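Local coordinates for protein syndapin (Drosophila melanogaster, PDB 3I2W) that probably takes part in endocytosis and the internalization of plasma membrane proteins, binding membrane phospholipids as a homodimer through the F-BAR domain described here, at residues R12-I17 with D118-F123; R16-Y21 with M111-R116; K125-W130 with E209-V214; L23-Q28 with T100-N105. One frame throughout, in Å; residues are numbered along the deposited sequence.

Overall arrangement
Contacts 1, 2 and 4 all use helix 11-58. Contact 4 pairs it with the end part of helix 63-105, contact 2 with strand 112-113 and the first turn of helix 114-159, and contact 1 with the next turns of that helix. Contacts 1 and 2 start from the same stretch, and contact 4 is nested inside the loops both close. Contact 3 follows in series, joining helix 114-159 to helix 169-240. Contacts 1 and 2, about 8 Å apart between centres, touch through R116; contact 1 also touches contact 3, and contact 2 touches contact 4. Contacts 3 and 4 lie about 30 Å apart between centres. Together they bundle the long antiparallel helices of the F-BAR domain, and all four have residues near the second subunit.

Contact 1: residues R12-I17 with D118-F123; sequences RTTKRI and DLEDLF
T14 and E120 are brought together by their torsions: T14 holds OG1 between its backbone N and carbonyl carbon (chi1 64°), with CG2 beside the N, while E120 holds CG beside its own backbone N (chi1 -88°) and runs extended from there. They sit on two antiparallel helices of the F-BAR bundle, 11-58 and 114-159, whose axes here approach to 9.9 Å. The two side chains cross at about a right angle. CG of E120 lies 3.4 Å from OG1 of T14 and close to its CG2, so the methylene does much of the touching. At the tip, OG1 of T14 comes within 3.3 Å of OE2 of E120, although the carbonyl O of K11 competes for the same hydroxyl proton. The firmer partner of that carboxylate is R116, in a salt bridge within its own helix. An alanine at E120 would probably leave the R116 guanidinium without this mate and open a gap beside T14. T13, the residue before, bonds through OG1 to W271 of the second subunit, and F123 stacks on Y10. I17 CD1 rests 4.3 Å from L119 CB, and T14 CG2 approaches the F123 ring obliquely, 3.9 Å from CD2.

Contact 2: residues R16-Y21 with M111-R116; sequences RIEDGY and MQIKER
E18 and R116 join the two segments by a salt bridge, at the place where a short beta hairpin gives way to helix 114-159 and runs beside helix 11-58 of the F-BAR bundle. I113 holds the N-cap position of that new helix. Following E18 outward, CB comes first, 3.9 Å from CD of R116. CG, anti to the backbone N, has I113 CD1 at 4.3 Å on the apolar part of its path. The chain then bends at chi2, and OE1 ends 2.8 Å from NH1 of R116, with an N-H...O angle of 141°. The bond is single and not very straight: NH1 meets OE1 from above the carboxylate plane, 53° out of it, and the carboxylate and guanidinium planes stand 77° apart. R116 gets there on a chain extended from CG to NE, and its NE is also used, by E120, so one guanidinium is shared between two acids and would be held from turning.

Beside this charged pair the contact is van der Waals packing. I17 drives CD1 against the backbone of the other segment, 3.6 Å from the carbonyl O of E115, while its CG2 sits 4.1 Å from E115 CB. The carboxylate of E115 leads away and accepts from the backbone N of H107, tying the helix start to the chain entering the hairpin. Y21 presents its ring to H108, the two planes steeply inclined, and its CB makes an apolar contact 3.8 Å from I113 CD1.

Contact 3: residues K125-W130 with E209-V214; sequences KAQKPW and EDMTSV
The apolar contacts come first, and A126 is at their middle: its CB faces helix 209-214, 4.2 Å from V214 CG2 and equally far from D210 CB. On the other helix M211, a selenomethionine, reaches over, and its chi2 of -82° turns SE to 4.0 Å from CB of Q127. Its terminal methyl is modelled too close to A126, so its exact place is doubtful. The small side chain of A126 is consistent with the close approach of the two antiparallel helices of the F-BAR bundle, their axes 9.0 Å apart with 164° between directions, and the CA atoms of A126 and D210 5.6 Å apart.

Hydrogen bonds do not cross between these segments; the polar groups look elsewhere. Q127 is buried, and both ends of its amide are used: NE2 gives to the hydroxyl of Y207 and OE1 takes from the backbone N of G8. W130 stacks on Y207 and gives its NE1 proton to N204. Within helix 209-214 the carbonyl O of D210 receives both V214 N, at 3.3 Å, and S213 N, whereas the partner helix bends at P129 and W130, whose backbone N atoms do not join the usual helical hydrogen bonding.

The contact thus fastens helix 114-159 to helix 169-240. M211 also packs on F123 and on W5 of the N-terminal part, V214 lies on L122 and F123, and W130 meets W283 of the second subunit.

Contact 4: residues L23-Q28 with T100-N105; sequences LCNDLQ and TWQKEN
Q102 is gripped at both ends of its amide by helix 23-28. NE2 gives a bond to OD1 of N25, 3.1 Å long and 163° at the hydrogen; Q28 NE2 gives another to OE1 of Q102, also 3.1 Å. The Q102 side chain, extended beyond CG, crosses N25 at about a right angle, and the two amide planes are 71° apart. Both donors stand above the carbonyl planes they approach. CB of C24 packs against the same amide, 3.6 Å from CD of Q102.

C24 SG also approaches the W101 ring obliquely, 4.0 Å from CE3. Further out, N105 ND2 sits over the centre of one face of that ring, 3.2 Å above its plane, and bonds to W101 O; F228 of helix 169-240 stacks on the indole. Q28 NE2 bonds weakly back to C24 O, which helps set its amide.

A leucine in place of Q102 would probably leave N25 OD1 and Q28 NE2 without their partner on helix 63-105. The bridging chemistry is neutral: three amides linked in a row, Q28 to Q102 to N25, whose donor and acceptor ends match, so this junction of helix 11-58 with the antiparallel helix 63-105 relies on uncharged hydrogen bonds.

Contact 1: residues R12-I17 with D118-F123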
# COMPACT_ATOMS: atom_id res chain seq x y z
N ARG B 12 -36.02 5.24 -13.18
CA ARG B 12 -34.73 5.75 -12.69
C ARG B 12 -34.70 5.66 -11.20
O ARG B 12 -33.75 5.19 -10.68
CB ARG B 12 -34.42 7.15 -13.19
CG ARG B 12 -34.82 7.30 -14.67
CD ARG B 12 -34.02 8.31 -15.51
NE ARG B 12 -34.31 9.70 -15.17
CZ ARG B 12 -35.35 10.37 -15.64
NH1 ARG B 12 -36.21 9.78 -16.47
NH2 ARG B 12 -35.54 11.63 -15.29
N THR B 13 -35.79 5.95 -10.50
CA THR B 13 -35.77 5.87 -9.05
C THR B 13 -35.68 4.44 -8.55
O THR B 13 -34.95 4.17 -7.59
CB THR B 13 -36.94 6.62 -8.46
OG1 THR B 13 -36.80 7.99 -8.81
CG2 THR B 13 -36.91 6.56 -6.96
N THR B 14 -36.41 3.53 -9.18
CA THR B 14 -36.39 2.18 -8.72
C THR B 14 -35.03 1.60 -9.10
O THR B 14 -34.45 0.86 -8.32
CB THR B 14 -37.54 1.30 -9.26
OG1 THR B 14 -37.43 1.18 -10.67
CG2 THR B 14 -38.85 1.92 -9.03
N LYS B 15 -34.47 1.95 -10.25
CA LYS B 15 -33.17 1.38 -10.61
C LYS B 15 -32.19 1.70 -9.49
O LYS B 15 -31.31 0.92 -9.16
CB LYS B 15 -32.69 1.87 -11.98
CG LYS B 15 -31.34 1.40 -12.39
CD LYS B 15 -31.05 1.61 -13.91
CE LYS B 15 -29.49 1.71 -14.21
NZ LYS B 15 -28.80 2.97 -13.56
N ARG B 16 -32.41 2.84 -8.85
CA ARG B 16 -31.49 3.35 -7.85
C ARG B 16 -31.47 2.49 -6.57
O ARG B 16 -30.46 2.42 -5.92
CB ARG B 16 -31.76 4.82 -7.53
CG ARG B 16 -30.89 5.27 -6.36
CD ARG B 16 -31.20 6.67 -5.82
NE ARG B 16 -32.57 6.78 -5.33
CZ ARG B 16 -33.05 7.86 -4.73
NH1 ARG B 16 -32.27 8.91 -4.47
NH2 ARG B 16 -34.32 7.89 -4.37
N ILE B 17 -32.59 1.88 -6.21
CA ILE B 17 -32.61 0.87 -5.20
C ILE B 17 -31.57 -0.17 -5.47
O ILE B 17 -30.79 -0.47 -4.58
CB ILE B 17 -33.97 0.14 -5.17
CG1 ILE B 17 -35.04 1.08 -4.71
CG2 ILE B 17 -33.97 -1.01 -4.22
CD1 ILE B 17 -36.38 0.51 -4.84
N ASP B 118 -41.08 -4.74 -5.59
CA ASP B 118 -42.21 -4.27 -4.84
C ASP B 118 -42.52 -2.84 -5.14
O ASP B 118 -43.66 -2.47 -5.32
CB ASP B 118 -41.96 -4.37 -3.35
CG ASP B 118 -42.04 -5.77 -2.83
OD1 ASP B 118 -42.58 -6.66 -3.51
OD2 ASP B 118 -41.52 -6.02 -1.72
N LEU B 119 -41.51 -1.99 -5.17
CA LEU B 119 -41.79 -0.60 -5.42
C LEU B 119 -42.09 -0.25 -6.85
O LEU B 119 -42.57 0.83 -7.13
CB LEU B 119 -40.65 0.25 -4.95
CG LEU B 119 -41.09 0.64 -3.59
CD1 LEU B 119 -40.77 -0.59 -2.72
CD2 LEU B 119 -40.23 1.71 -3.28
N GLU B 120 -41.75 -1.13 -7.78
CA GLU B 120 -41.99 -0.76 -9.14
C GLU B 120 -43.42 -0.99 -9.22
O GLU B 120 -44.12 -0.18 -9.78
CB GLU B 120 -41.25 -1.67 -10.09
CG GLU B 120 -39.87 -1.19 -10.40
CD GLU B 120 -39.11 -2.19 -11.26
OE1 GLU B 120 -39.66 -3.25 -11.56
OE2 GLU B 120 -37.97 -1.90 -11.66
N ASP B 121 -43.85 -2.10 -8.63
CA ASP B 121 -45.26 -2.46 -8.47
C ASP B 121 -46.05 -1.34 -7.79
O ASP B 121 -47.13 -1.02 -8.22
CB ASP B 121 -45.39 -3.79 -7.70
CG ASP B 121 -44.95 -5.00 -8.56
OD1 ASP B 121 -44.50 -4.83 -9.71
OD2 ASP B 121 -45.00 -6.15 -8.10
N LEU B 122 -45.51 -0.70 -6.79
CA LEU B 122 -46.30 0.26 -6.11
C LEU B 122 -46.46 1.47 -6.99
O LEU B 122 -47.52 2.07 -7.00
CB LEU B 122 -45.65 0.61 -4.81
CG LEU B 122 -46.51 1.37 -3.85
CD1 LEU B 122 -47.60 0.45 -3.38
CD2 LEU B 122 -45.68 1.83 -2.69
N PHE B 123 -45.42 1.84 -7.74
CA PHE B 123 -45.53 2.97 -8.66
C PHE B 123 -46.49 2.63 -9.78
O PHE B 123 -47.25 3.46 -10.28
CB PHE B 123 -44.21 3.23 -9.34
CG PHE B 123 -43.36 4.24 -8.66
CD1 PHE B 123 -43.77 5.56 -8.54
CD2 PHE B 123 -42.11 3.88 -8.18
CE1 PHE B 123 -42.95 6.50 -7.94
CE2 PHE B 123 -41.30 4.83 -7.59
CZ PHE B 123 -41.72 6.14 -7.48

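Contact 2: residues R16-Y21 with M111-R116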
# COMPACT_ATOMS: atom_id res chain seq x y z
N ARG B 16 -32.41 2.84 -8.85
CA ARG B 16 -31.49 3.35 -7.85
C ARG B 16 -31.47 2.49 -6.57
O ARG B 16 -30.46 2.42 -5.92
CB ARG B 16 -31.76 4.82 -7.53
CG ARG B 16 -30.89 5.27 -6.36
CD ARG B 16 -31.20 6.67 -5.82
NE ARG B 16 -32.57 6.78 -5.33
CZ ARG B 16 -33.05 7.86 -4.73
NH1 ARG B 16 -32.27 8.91 -4.47
NH2 ARG B 16 -34.32 7.89 -4.37
N ILE B 17 -32.59 1.88 -6.21
CA ILE B 17 -32.61 0.87 -5.20
C ILE B 17 -31.57 -0.17 -5.47
O ILE B 17 -30.79 -0.47 -4.58
CB ILE B 17 -33.97 0.14 -5.17
CG1 ILE B 17 -35.04 1.08 -4.71
CG2 ILE B 17 -33.97 -1.01 -4.22
CD1 ILE B 17 -36.38 0.51 -4.84
N GLU B 18 -31.57 -0.77 -6.67
CA GLU B 18 -30.62 -1.82 -7.04
C GLU B 18 -29.18 -1.28 -7.18
O GLU B 18 -28.23 -1.98 -6.90
CB GLU B 18 -31.05 -2.43 -8.34
CG GLU B 18 -29.98 -3.31 -8.99
CD GLU B 18 -30.49 -4.51 -9.85
OE1 GLU B 18 -31.70 -4.66 -10.05
OE2 GLU B 18 -29.67 -5.34 -10.29
N ASP B 19 -29.02 -0.05 -7.62
CA ASP B 19 -27.76 0.55 -7.59
C ASP B 19 -27.26 0.59 -6.14
O ASP B 19 -26.06 0.48 -5.87
CB ASP B 19 -27.85 1.94 -8.22
CG ASP B 19 -27.99 1.89 -9.77
OD1 ASP B 19 -27.70 0.83 -10.40
OD2 ASP B 19 -28.40 2.91 -10.39
N GLY B 20 -28.15 0.70 -5.17
CA GLY B 20 -27.68 0.75 -3.81
C GLY B 20 -27.02 -0.56 -3.43
O GLY B 20 -25.96 -0.56 -2.82
N TYR B 21 -27.65 -1.70 -3.76
CA TYR B 21 -27.01 -3.01 -3.64
C TYR B 21 -25.61 -2.98 -4.27
O TYR B 21 -24.63 -3.19 -3.56
CB TYR B 21 -27.87 -4.13 -4.22
CG TYR B 21 -27.28 -5.53 -4.20
CD1 TYR B 21 -27.38 -6.35 -3.07
CD2 TYR B 21 -26.68 -6.07 -5.33
CE1 TYR B 21 -26.86 -7.67 -3.05
CE2 TYR B 21 -26.18 -7.36 -5.33
CZ TYR B 21 -26.27 -8.15 -4.17
OH TYR B 21 -25.75 -9.46 -4.17
N MSE B 111 -35.39 -13.91 -9.38
CA MSE B 111 -34.39 -13.18 -10.14
C MSE B 111 -34.55 -11.66 -10.07
O MSE B 111 -34.26 -10.94 -11.00
CB MSE B 111 -34.29 -13.69 -11.56
CG MSE B 111 -33.64 -15.05 -11.61
SE MSE B 111 -33.67 -15.86 -13.24
CE MSE B 111 -32.61 -14.93 -14.26
N GLN B 112 -34.99 -11.17 -8.92
CA GLN B 112 -35.15 -9.75 -8.68
C GLN B 112 -34.67 -9.41 -7.29
O GLN B 112 -34.42 -10.31 -6.47
CB GLN B 112 -36.59 -9.36 -8.80
CG GLN B 112 -36.98 -8.96 -10.20
CD GLN B 112 -38.47 -9.27 -10.53
OE1 GLN B 112 -39.08 -10.31 -10.08
NE2 GLN B 112 -39.07 -8.39 -11.36
N ILE B 113 -34.48 -8.11 -7.05
CA ILE B 113 -34.34 -7.60 -5.70
C ILE B 113 -35.71 -7.14 -5.28
O ILE B 113 -36.27 -6.19 -5.84
CB ILE B 113 -33.41 -6.41 -5.62
CG1 ILE B 113 -31.99 -6.87 -5.93
CG2 ILE B 113 -33.48 -5.77 -4.25
CD1 ILE B 113 -30.97 -5.83 -5.71
N LYS B 114 -36.24 -7.85 -4.30
CA LYS B 114 -37.56 -7.65 -3.87
C LYS B 114 -37.85 -6.21 -3.54
O LYS B 114 -38.88 -5.72 -3.89
CB LYS B 114 -37.76 -8.54 -2.66
CG LYS B 114 -39.13 -8.57 -2.08
CD LYS B 114 -39.20 -9.66 -1.05
CE LYS B 114 -40.36 -9.43 -0.07
NZ LYS B 114 -41.55 -9.11 -0.87
N GLU B 115 -36.96 -5.50 -2.88
CA GLU B 115 -37.21 -4.11 -2.62
C GLU B 115 -37.42 -3.31 -3.88
O GLU B 115 -38.24 -2.40 -3.90
CB GLU B 115 -36.14 -3.49 -1.72
CG GLU B 115 -36.10 -4.10 -0.29
CD GLU B 115 -35.55 -5.55 -0.26
OE1 GLU B 115 -35.16 -6.09 -1.31
OE2 GLU B 115 -35.47 -6.15 0.83
N ARG B 116 -36.73 -3.64 -4.95
CA ARG B 116 -37.02 -2.99 -6.24
C ARG B 116 -38.37 -3.38 -6.85
O ARG B 116 -39.18 -2.54 -7.23
CB ARG B 116 -35.89 -3.29 -7.21
CG ARG B 116 -35.82 -2.35 -8.38
CD ARG B 116 -34.75 -2.82 -9.35
NE ARG B 116 -35.02 -2.25 -10.66
CZ ARG B 116 -34.17 -2.20 -11.67
NH1 ARG B 116 -32.95 -2.66 -11.58
NH2 ARG B 116 -34.55 -1.62 -12.78

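Contact 3: residues K125-W130 with E209-V214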
# COMPACT_ATOMS: atom_id res chain seq x y z
N LYS B 125 -48.96 0.77 -9.76
CA LYS B 125 -50.32 0.84 -9.28
C LYS B 125 -50.72 2.30 -9.15
O LYS B 125 -51.67 2.77 -9.73
CB LYS B 125 -50.36 0.19 -7.94
CG LYS B 125 -51.54 -0.76 -7.77
CD LYS B 125 -51.87 -0.95 -6.28
CE LYS B 125 -51.98 0.41 -5.64
NZ LYS B 125 -52.81 0.26 -4.46
N ALA B 126 -49.95 3.03 -8.40
CA ALA B 126 -50.08 4.45 -8.38
C ALA B 126 -50.27 5.13 -9.75
O ALA B 126 -50.82 6.19 -9.79
CB ALA B 126 -48.89 5.02 -7.69
N GLN B 127 -49.78 4.57 -10.86
CA GLN B 127 -49.77 5.33 -12.12
C GLN B 127 -50.87 4.83 -13.05
O GLN B 127 -51.29 5.55 -13.96
CB GLN B 127 -48.42 5.20 -12.81
CG GLN B 127 -48.19 6.16 -13.94
CD GLN B 127 -46.81 6.03 -14.54
OE1 GLN B 127 -46.40 4.95 -15.05
NE2 GLN B 127 -46.08 7.15 -14.53
N LYS B 128 -51.35 3.61 -12.80
CA LYS B 128 -52.30 2.96 -13.68
C LYS B 128 -53.52 3.84 -14.09
O LYS B 128 -53.65 4.16 -15.26
CB LYS B 128 -52.71 1.62 -13.12
CG LYS B 128 -53.54 0.85 -14.06
CD LYS B 128 -54.02 -0.42 -13.42
CE LYS B 128 -53.81 -1.55 -14.42
NZ LYS B 128 -54.64 -2.78 -14.12
N PRO B 129 -54.37 4.28 -13.12
CA PRO B 129 -55.46 5.21 -13.45
C PRO B 129 -55.12 6.29 -14.46
O PRO B 129 -55.81 6.44 -15.48
CB PRO B 129 -55.74 5.88 -12.10
CG PRO B 129 -55.58 4.81 -11.18
CD PRO B 129 -54.37 4.00 -11.67
N TRP B 130 -54.08 7.03 -14.18
CA TRP B 130 -53.71 8.16 -15.01
C TRP B 130 -53.13 7.65 -16.34
O TRP B 130 -53.20 8.31 -17.37
CB TRP B 130 -52.70 8.95 -14.22
CG TRP B 130 -52.27 10.16 -14.80
CD1 TRP B 130 -52.82 11.39 -14.60
CD2 TRP B 130 -51.13 10.35 -15.62
NE1 TRP B 130 -52.10 12.35 -15.31
CE2 TRP B 130 -51.05 11.72 -15.92
CE3 TRP B 130 -50.18 9.50 -16.13
CZ2 TRP B 130 -50.05 12.26 -16.71
CZ3 TRP B 130 -49.16 10.05 -16.96
CH2 TRP B 130 -49.11 11.40 -17.23
N GLU B 209 -50.40 13.29 -5.92
CA GLU B 209 -50.31 12.83 -4.55
C GLU B 209 -49.77 11.43 -4.48
O GLU B 209 -48.81 11.16 -3.78
CB GLU B 209 -51.65 12.78 -3.95
CG GLU B 209 -51.93 13.81 -2.90
CD GLU B 209 -53.18 13.38 -2.12
OE1 GLU B 209 -53.07 13.20 -0.87
OE2 GLU B 209 -54.26 13.17 -2.77
N ASP B 210 -50.43 10.54 -5.19
CA ASP B 210 -49.99 9.16 -5.29
C ASP B 210 -48.50 8.96 -5.64
O ASP B 210 -47.75 8.33 -4.89
CB ASP B 210 -50.89 8.41 -6.26
CG ASP B 210 -52.31 8.27 -5.72
OD1 ASP B 210 -52.51 8.66 -4.56
OD2 ASP B 210 -53.20 7.75 -6.45
N MSE B 211 -48.05 9.48 -6.77
CA MSE B 211 -46.69 9.27 -7.03
C MSE B 211 -45.79 9.88 -5.88
O MSE B 211 -44.79 9.27 -5.48
CB MSE B 211 -46.34 9.71 -8.45
CG MSE B 211 -47.07 8.99 -9.59
SE MSE B 211 -46.46 7.39 -10.15
CE MSE B 211 -47.64 6.48 -9.41
N THR B 212 -46.15 11.02 -5.29
CA THR B 212 -45.30 11.68 -4.30
C THR B 212 -45.08 10.78 -3.10
O THR B 212 -44.06 10.77 -2.44
CB THR B 212 -45.94 12.93 -3.91
OG1 THR B 212 -46.13 13.69 -5.11
CG2 THR B 212 -45.07 13.78 -3.01
N SER B 213 -46.04 9.94 -2.89
CA SER B 213 -46.10 9.24 -1.69
C SER B 213 -45.19 8.06 -1.85
O SER B 213 -44.50 7.68 -0.93
CB SER B 213 -47.53 8.84 -1.51
OG SER B 213 -47.60 7.92 -0.48
N VAL B 214 -45.21 7.46 -3.04
CA VAL B 214 -44.36 6.30 -3.39
C VAL B 214 -42.93 6.76 -3.51
O VAL B 214 -42.05 6.06 -3.06
CB VAL B 214 -44.76 5.67 -4.71
CG1 VAL B 214 -43.83 4.58 -5.07
CG2 VAL B 214 -46.10 5.07 -4.58

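Contact 4: residues L23-Q28 with T100-N105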
# COMPACT_ATOMS: atom_id res chain seq x y z
N LEU B 23 -23.50 -0.62 -5.11
CA LEU B 23 -22.58 0.16 -4.29
C LEU B 23 -22.20 -0.54 -2.98
O LEU B 23 -21.09 -0.45 -2.55
CB LEU B 23 -23.09 1.57 -4.03
CG LEU B 23 -23.38 2.46 -5.25
CD1 LEU B 23 -24.14 3.66 -4.75
CD2 LEU B 23 -22.17 2.91 -6.04
N CYS B 24 -23.07 -1.30 -2.35
CA CYS B 24 -22.51 -2.14 -1.30
C CYS B 24 -21.44 -3.06 -1.80
O CYS B 24 -20.39 -3.11 -1.22
CB CYS B 24 -23.57 -2.96 -0.58
SG CYS B 24 -24.74 -1.92 0.29
N ASN B 25 -21.66 -3.82 -2.85
CA ASN B 25 -20.57 -4.61 -3.39
C ASN B 25 -19.28 -3.83 -3.70
O ASN B 25 -18.20 -4.28 -3.41
CB ASN B 25 -21.02 -5.32 -4.64
CG ASN B 25 -21.90 -6.47 -4.35
OD1 ASN B 25 -21.88 -7.04 -3.26
ND2 ASN B 25 -22.71 -6.82 -5.31
N ASP B 26 -19.42 -2.66 -4.30
CA ASP B 26 -18.27 -1.89 -4.73
C ASP B 26 -17.47 -1.46 -3.53
O ASP B 26 -16.23 -1.57 -3.53
CB ASP B 26 -18.71 -0.63 -5.50
CG ASP B 26 -19.18 -0.90 -6.95
OD1 ASP B 26 -19.15 -2.04 -7.46
OD2 ASP B 26 -19.66 0.06 -7.59
N LEU B 27 -18.15 -0.96 -2.51
CA LEU B 27 -17.45 -0.48 -1.34
C LEU B 27 -16.72 -1.64 -0.62
O LEU B 27 -15.58 -1.49 -0.15
CB LEU B 27 -18.44 0.16 -0.44
CG LEU B 27 -17.91 0.91 0.76
CD1 LEU B 27 -16.96 2.05 0.46
CD2 LEU B 27 -19.17 1.46 1.40
N GLN B 28 -17.36 -2.82 -0.59
CA GLN B 28 -16.72 -3.94 0.07
C GLN B 28 -15.50 -4.24 -0.73
O GLN B 28 -14.43 -4.39 -0.18
CB GLN B 28 -17.63 -5.15 0.20
CG GLN B 28 -18.61 -5.11 1.32
CD GLN B 28 -19.71 -6.19 1.16
OE1 GLN B 28 -19.60 -7.34 1.66
NE2 GLN B 28 -20.77 -5.84 0.43
N THR B 100 -23.36 -7.03 6.31
CA THR B 100 -24.50 -7.28 7.14
C THR B 100 -25.67 -6.44 6.69
O THR B 100 -26.79 -6.97 6.49
CB THR B 100 -24.21 -7.07 8.63
OG1 THR B 100 -23.85 -8.33 9.22
CG2 THR B 100 -25.44 -6.62 9.37
N TRP B 101 -25.44 -5.15 6.55
CA TRP B 101 -26.47 -4.24 6.15
C TRP B 101 -27.03 -4.68 4.81
O TRP B 101 -28.24 -4.71 4.61
CB TRP B 101 -25.81 -2.90 6.05
CG TRP B 101 -26.68 -1.75 5.98
CD1 TRP B 101 -27.03 -0.94 7.02
CD2 TRP B 101 -27.22 -1.14 4.81
NE1 TRP B 101 -27.79 0.11 6.58
CE2 TRP B 101 -27.93 0.02 5.22
CE3 TRP B 101 -27.18 -1.46 3.44
CZ2 TRP B 101 -28.63 0.84 4.33
CZ3 TRP B 101 -27.87 -0.62 2.54
CH2 TRP B 101 -28.60 0.50 3.00
N GLN B 102 -26.15 -5.05 3.90
CA GLN B 102 -26.55 -5.42 2.58
C GLN B 102 -27.43 -6.67 2.61
O GLN B 102 -28.37 -6.75 1.87
CB GLN B 102 -25.30 -5.61 1.70
CG GLN B 102 -25.58 -6.20 0.30
CD GLN B 102 -24.34 -6.49 -0.51
OE1 GLN B 102 -23.47 -7.21 -0.07
NE2 GLN B 102 -24.27 -5.94 -1.71
N LYS B 103 -27.10 -7.66 3.43
CA LYS B 103 -27.93 -8.81 3.64
C LYS B 103 -29.29 -8.38 4.17
O LYS B 103 -30.29 -8.97 3.82
CB LYS B 103 -27.27 -9.69 4.68
CG LYS B 103 -28.04 -10.97 5.02
CD LYS B 103 -27.46 -11.77 6.25
CE LYS B 103 -28.44 -12.97 6.63
NZ LYS B 103 -27.74 -14.23 7.19
N GLU B 104 -29.34 -7.35 5.00
CA GLU B 104 -30.55 -7.06 5.75
C GLU B 104 -31.53 -6.25 4.99
O GLU B 104 -32.71 -6.31 5.28
CB GLU B 104 -30.27 -6.41 7.09
CG GLU B 104 -30.20 -7.50 8.15
CD GLU B 104 -29.46 -7.08 9.42
OE1 GLU B 104 -29.21 -5.87 9.68
OE2 GLU B 104 -29.14 -8.02 10.19
N ASN B 105 -31.05 -5.53 3.99
CA ASN B 105 -31.90 -4.60 3.29
C ASN B 105 -32.20 -4.95 1.88
O ASN B 105 -32.90 -4.18 1.23
CB ASN B 105 -31.24 -3.25 3.26
CG ASN B 105 -31.10 -2.70 4.61
OD1 ASN B 105 -32.04 -2.18 5.17
ND2 ASN B 105 -29.90 -2.78 5.16